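Long-range contact in extracellular solute-binding protein, family 5 (Chelativorans sp., PDB 6WM6), which binds EDTA and various other aminopolycarboxylates in the periplasm, probably delivering them to an ABC transporter for uptake: residues Asn62-Asn70 with Pro147-Tyr155. Residues are numbered along the deposited sequence; the frame is centred on the assembly and turned at random.
Sequences NVTSALGNN and PECLINASY. With SO4 (sulfate ion), chain D; SO4 (sulfate ion), chain C.
Ser65 and Ile151 form the non-hydrogen-bonded pair of a single antiparallel beta bridge, their CA atoms 4.2 Å apart. This isolated bridge ties together two loops of the family 5 solute-binding protein, one leading into helix 71-77, the other following helix 131-141 and carrying the Cys146-Cys149 disulfide. Two backbone hydrogen bonds clamp the pair: Asn152 N donates to Thr64 O at 3.0 Å, and Ala66 N to Leu150 O at 2.9 Å. Both side chains leave away from the opposing loop, so the backbones close up until Ser65 CB rests 3.5 Å from Leu150 O. On this inner side a water spans Thr64 O and Ala153 N.

Behind the tight seam, the type I turn from Asn62 to Ser65 is fixed by its own polar groups. With OG between the backbone N and the carbonyl carbon (chi1 71°), Ser65 gives a bond to Asn62 O, 2.8 Å from OG and in the carbonyl plane, while the same OG receives Gly68 N in an ST motif. Without this hydroxyl, as with an alanine here, Asn62 O would probably lose one of its two donors and Gly68 N its acceptor, the bend after the turn less firmly set. Thr64 OG1 is also held, by Asn62 OD1 and Tyr206.

The other side is looser and wetter. Ala66 and Leu150 are exposed, and a water accepts from Leu67 N but donates only weakly to Leu150 O. The amides of Asn69 and Asn152 lie against each other with planes 32° apart, and another water donates to Ala66 O and Asn152 OD1. Because both bonds that clamp the bridge join main-chain atoms, the pairing probably depends more on backbone shape than on side-chain identity.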
ATOM      1  N   ASN A  62       3.776   8.126  13.850  1.00 20.08           N
ATOM      2  CA  ASN A  62       5.001   7.517  13.342  1.00 16.91           C
ATOM      3  C   ASN A  62       4.613   6.442  12.334  1.00 18.19           C
ATOM      4  O   ASN A  62       4.323   5.297  12.699  1.00 17.73           O
ATOM      5  CB  ASN A  62       5.796   6.955  14.520  1.00 19.00           C
ATOM      6  CG  ASN A  62       7.063   6.260  14.103  1.00 18.20           C
ATOM      7  OD1 ASN A  62       7.361   6.093  12.903  1.00 18.89           O
ATOM      8  ND2 ASN A  62       7.852   5.846  15.114  1.00 19.98           N
ATOM      9  N   VAL A  63       4.635   6.803  11.055  1.00 17.36           N
ATOM     10  CA  VAL A  63       4.149   5.901  10.009  1.00 17.43           C
ATOM     11  C   VAL A  63       4.980   4.636   9.915  1.00 17.47           C
ATOM     12  O   VAL A  63       4.519   3.627   9.364  1.00 19.08           O
ATOM     13  CB  VAL A  63       4.075   6.640   8.657  1.00 17.44           C
ATOM     14  CG1 VAL A  63       5.446   6.832   8.046  1.00 18.78           C
ATOM     15  CG2 VAL A  63       3.143   5.895   7.704  1.00 20.31           C
ATOM     16  N   THR A  64       6.228   4.669  10.386  1.00 17.13           N
ATOM     17  CA  THR A  64       7.114   3.517  10.323  1.00 17.26           C
ATOM     18  C   THR A  64       6.836   2.505  11.422  1.00 17.52           C
ATOM     19  O   THR A  64       7.385   1.392  11.387  1.00 18.78           O
ATOM     20  CB  THR A  64       8.592   3.903  10.300  1.00 17.48           C
ATOM     21  OG1 THR A  64       9.034   4.306  11.608  1.00 18.85           O
ATOM     22  CG2 THR A  64       8.845   5.037   9.302  1.00 19.93           C
ATOM     23  N   SER A  65       6.041   2.863  12.424  1.00 17.78           N
ATOM     24  CA  SER A  65       5.744   1.943  13.515  1.00 17.96           C
ATOM     25  C   SER A  65       4.644   0.977  13.113  1.00 18.78           C
ATOM     26  O   SER A  65       3.916   1.202  12.144  1.00 19.23           O
ATOM     27  CB  SER A  65       5.333   2.713  14.777  1.00 18.71           C
ATOM     28  OG  SER A  65       4.039   3.305  14.654  1.00 18.69           O
ATOM     29  N   ALA A  66       4.517  -0.103  13.886  1.00 20.88           N
ATOM     30  CA  ALA A  66       3.482  -1.089  13.585  1.00 22.42           C
ATOM     31  C   ALA A  66       2.095  -0.460  13.613  1.00 21.77           C
ATOM     32  O   ALA A  66       1.273  -0.710  12.721  1.00 23.82           O
ATOM     33  CB  ALA A  66       3.563  -2.253  14.570  1.00 26.14           C
ATOM     34  N   LEU A  67       1.819   0.377  14.619  1.00 22.15           N
ATOM     35  CA  LEU A  67       0.482   0.942  14.762  1.00 23.16           C
ATOM     36  C   LEU A  67       0.265   2.177  13.908  1.00 22.55           C
ATOM     37  O   LEU A  67      -0.883   2.504  13.595  1.00 26.05           O
ATOM     38  CB  LEU A  67       0.209   1.280  16.226  1.00 27.28           C
ATOM     39  CG  LEU A  67       0.233   0.089  17.193  1.00 40.16           C
ATOM     40  CD1 LEU A  67      -0.068   0.534  18.613  1.00 53.26           C
ATOM     41  CD2 LEU A  67      -0.755  -0.970  16.748  1.00 42.36           C
ATOM     42  N   GLY A  68       1.328   2.864  13.503  1.00 19.02           N
ATOM     43  CA  GLY A  68       1.204   4.033  12.657  1.00 18.68           C
ATOM     44  C   GLY A  68       1.185   3.770  11.173  1.00 19.75           C
ATOM     45  O   GLY A  68       0.946   4.691  10.395  1.00 20.54           O
ATOM     46  N   ASN A  69       1.399   2.524  10.756  1.00 20.12           N
ATOM     47  CA  ASN A  69       1.552   2.197   9.340  1.00 20.47           C
ATOM     48  C   ASN A  69       0.185   2.089   8.682  1.00 21.23           C
ATOM     49  O   ASN A  69      -0.421   1.020   8.614  1.00 23.25           O
ATOM     50  CB  ASN A  69       2.323   0.889   9.192  1.00 21.85           C
ATOM     51  CG  ASN A  69       2.374   0.407   7.767  1.00 23.54           C
ATOM     52  OD1 ASN A  69       2.737   1.153   6.880  1.00 27.79           O
ATOM     53  ND2 ASN A  69       1.998  -0.856   7.552  1.00 28.11           N
ATOM     54  N   ASN A  70      -0.306   3.206   8.168  1.00 19.06           N
ATOM     55  CA  ASN A  70      -1.509   3.206   7.344  1.00 18.51           C
ATOM     56  C   ASN A  70      -1.485   4.465   6.474  1.00 20.47           C
ATOM     57  O   ASN A  70      -0.696   5.397   6.700  1.00 18.94           O
ATOM     58  CB  ASN A  70      -2.787   3.081   8.178  1.00 19.36           C
ATOM     59  CG  ASN A  70      -3.037   4.271   9.068  1.00 22.10           C
ATOM     60  OD1 ASN A  70      -3.102   5.422   8.607  1.00 20.68           O
ATOM     61  ND2 ASN A  70      -3.213   4.020  10.359  1.00 26.90           N
ATOM     62  N   PRO A 147      15.963  -3.662  19.737  1.00 30.97           N
ATOM     63  CA  PRO A 147      15.018  -4.786  19.603  1.00 35.11           C
ATOM     64  C   PRO A 147      13.628  -4.476  20.135  1.00 35.60           C
ATOM     65  O   PRO A 147      12.674  -5.180  19.788  1.00 38.22           O
ATOM     66  CB  PRO A 147      15.687  -5.921  20.398  1.00 41.88           C
ATOM     67  CG  PRO A 147      17.093  -5.458  20.665  1.00 45.51           C
ATOM     68  CD  PRO A 147      17.057  -3.962  20.678  1.00 38.73           C
ATOM     69  N   GLU A 148      13.482  -3.442  20.966  1.00 29.11           N
ATOM     70  CA  GLU A 148      12.194  -3.078  21.528  1.00 31.03           C
ATOM     71  C   GLU A 148      11.425  -2.071  20.672  1.00 28.50           C
ATOM     72  O   GLU A 148      10.267  -1.769  20.988  1.00 27.02           O
ATOM     73  CB  GLU A 148      12.399  -2.492  22.936  1.00 39.53           C
ATOM     74  CG  GLU A 148      13.157  -3.415  23.885  1.00 69.32           C
ATOM     75  CD  GLU A 148      12.379  -4.673  24.226  1.00 91.41           C
ATOM     76  OE1 GLU A 148      11.162  -4.721  23.943  1.00 99.73           O
ATOM     77  OE2 GLU A 148      12.988  -5.615  24.778  1.00 98.26           O
ATOM     78  N   CYS A 149      12.020  -1.558  19.600  1.00 25.98           N
ATOM     79  CA  CYS A 149      11.298  -0.654  18.716  1.00 25.06           C
ATOM     80  C   CYS A 149      10.189  -1.424  18.010  1.00 24.70           C
ATOM     81  O   CYS A 149      10.446  -2.458  17.379  1.00 27.38           O
ATOM     82  CB  CYS A 149      12.236  -0.050  17.668  1.00 24.00           C
ATOM     83  SG  CYS A 149      13.306   1.301  18.236  1.00 25.56           S
ATOM     84  N   LEU A 150       8.960  -0.910  18.089  1.00 24.55           N
ATOM     85  CA  LEU A 150       7.788  -1.610  17.575  1.00 25.34           C
ATOM     86  C   LEU A 150       7.548  -1.163  16.141  1.00 23.05           C
ATOM     87  O   LEU A 150       6.669  -0.358  15.842  1.00 22.51           O
ATOM     88  CB  LEU A 150       6.579  -1.319  18.450  1.00 26.01           C
ATOM     89  CG  LEU A 150       6.783  -1.641  19.937  1.00 49.23           C
ATOM     90  CD1 LEU A 150       5.740  -0.924  20.777  1.00 49.00           C
ATOM     91  CD2 LEU A 150       6.737  -3.143  20.172  1.00 58.46           C
ATOM     92  N   ILE A 151       8.349  -1.729  15.226  1.00 23.44           N
ATOM     93  CA  ILE A 151       8.366  -1.291  13.836  1.00 22.33           C
ATOM     94  C   ILE A 151       7.363  -2.085  13.016  1.00 22.03           C
ATOM     95  O   ILE A 151       6.954  -3.198  13.384  1.00 25.63           O
ATOM     96  CB  ILE A 151       9.764  -1.363  13.206  1.00 23.58           C
ATOM     97  CG1 ILE A 151      10.155  -2.808  12.860  1.00 23.06           C
ATOM     98  CG2 ILE A 151      10.803  -0.735  14.122  1.00 25.20           C
ATOM     99  CD1 ILE A 151      11.471  -2.912  12.101  1.00 23.89           C
ATOM    100  N   ASN A 152       7.005  -1.536  11.862  1.00 22.14           N
ATOM    101  CA  ASN A 152       6.207  -2.283  10.897  1.00 25.04           C
ATOM    102  C   ASN A 152       7.035  -3.379  10.223  1.00 22.73           C
ATOM    103  O   ASN A 152       6.684  -4.563  10.277  1.00 24.77           O
ATOM    104  CB  ASN A 152       5.624  -1.352   9.854  1.00 23.65           C
ATOM    105  CG  ASN A 152       4.822  -2.109   8.828  1.00 35.96           C
ATOM    106  OD1 ASN A 152       3.920  -2.869   9.178  1.00 34.38           O
ATOM    107  ND2 ASN A 152       5.169  -1.943   7.585  1.00 31.67           N
ATOM    108  N   ALA A 153       8.122  -2.996   9.538  1.00 21.98           N
ATOM    109  CA  ALA A 153       9.004  -3.987   8.928  1.00 20.82           C
ATOM    110  C   ALA A 153      10.339  -3.331   8.611  1.00 19.17           C
ATOM    111  O   ALA A 153      10.402  -2.123   8.406  1.00 19.64           O
ATOM    112  CB  ALA A 153       8.405  -4.549   7.630  1.00 22.37           C
ATOM    113  N   SER A 154      11.384  -4.150   8.528  1.00 19.67           N
ATOM    114  CA  SER A 154      12.730  -3.620   8.313  1.00 20.55           C
ATOM    115  C   SER A 154      12.935  -3.181   6.870  1.00 19.74           C
ATOM    116  O   SER A 154      13.629  -2.188   6.611  1.00 19.22           O
ATOM    117  CB  SER A 154      13.775  -4.665   8.689  1.00 21.96           C
ATOM    118  OG  SER A 154      15.094  -4.124   8.673  1.00 24.53           O
ATOM    119  N   TYR A 155      12.394  -3.969   5.931  0.53 20.54           N
ATOM    120  CA  TYR A 155      12.423  -3.667   4.499  0.53 22.22           C
ATOM    121  C   TYR A 155      13.841  -3.427   4.015  0.53 19.22           C
ATOM    122  O   TYR A 155      14.094  -2.609   3.124  0.53 21.85           O
ATOM    123  CB  TYR A 155      11.480  -2.531   4.162  0.53 19.37           C
ATOM    124  CG  TYR A 155      10.026  -2.944   4.183  0.53 18.57           C
ATOM    125  CD1 TYR A 155       9.629  -4.176   3.676  0.53 21.38           C
ATOM    126  CD2 TYR A 155       9.057  -2.104   4.700  0.53 19.92           C
ATOM    127  CE1 TYR A 155       8.311  -4.556   3.683  0.53 19.11           C
ATOM    128  CE2 TYR A 155       7.722  -2.477   4.707  0.53 22.22           C
ATOM    129  CZ  TYR A 155       7.362  -3.704   4.196  0.53 20.10           C
ATOM    130  OH  TYR A 155       6.045  -4.075   4.194  0.53 22.36           O
TER
HETATM  131  S   SO4 D 603      11.356  -7.646   7.390  1.00 28.75           S
HETATM  132  O1  SO4 D 603      11.160  -7.024   8.711  1.00 27.10           O
HETATM  133  O2  SO4 D 603      11.170  -6.636   6.344  1.00 26.19           O
HETATM  134  O3  SO4 D 603      10.349  -8.681   7.155  1.00 35.09           O
HETATM  135  O4  SO4 D 603      12.702  -8.199   7.300  1.00 31.82           O
HETATM  136  S   SO4 C 602       1.073  -2.940   4.386  1.00 23.24           S
HETATM  137  O1  SO4 C 602       1.973  -1.819   4.113  1.00 31.75           O
HETATM  138  O2  SO4 C 602       0.201  -2.575   5.499  1.00 51.60           O
HETATM  139  O3  SO4 C 602       0.242  -3.193   3.206  1.00 30.23           O
HETATM  140  O4  SO4 C 602       1.858  -4.113   4.741  1.00 39.57           O
HETATM  141  O   HOH W   1       8.850   0.031   9.599  1.00 20.83           O
HETATM  142  O   HOH W   2       1.719  -2.556  10.706  1.00 35.75           O
HETATM  143  O   HOH W   3       3.584   0.614  16.998  1.00 30.25           O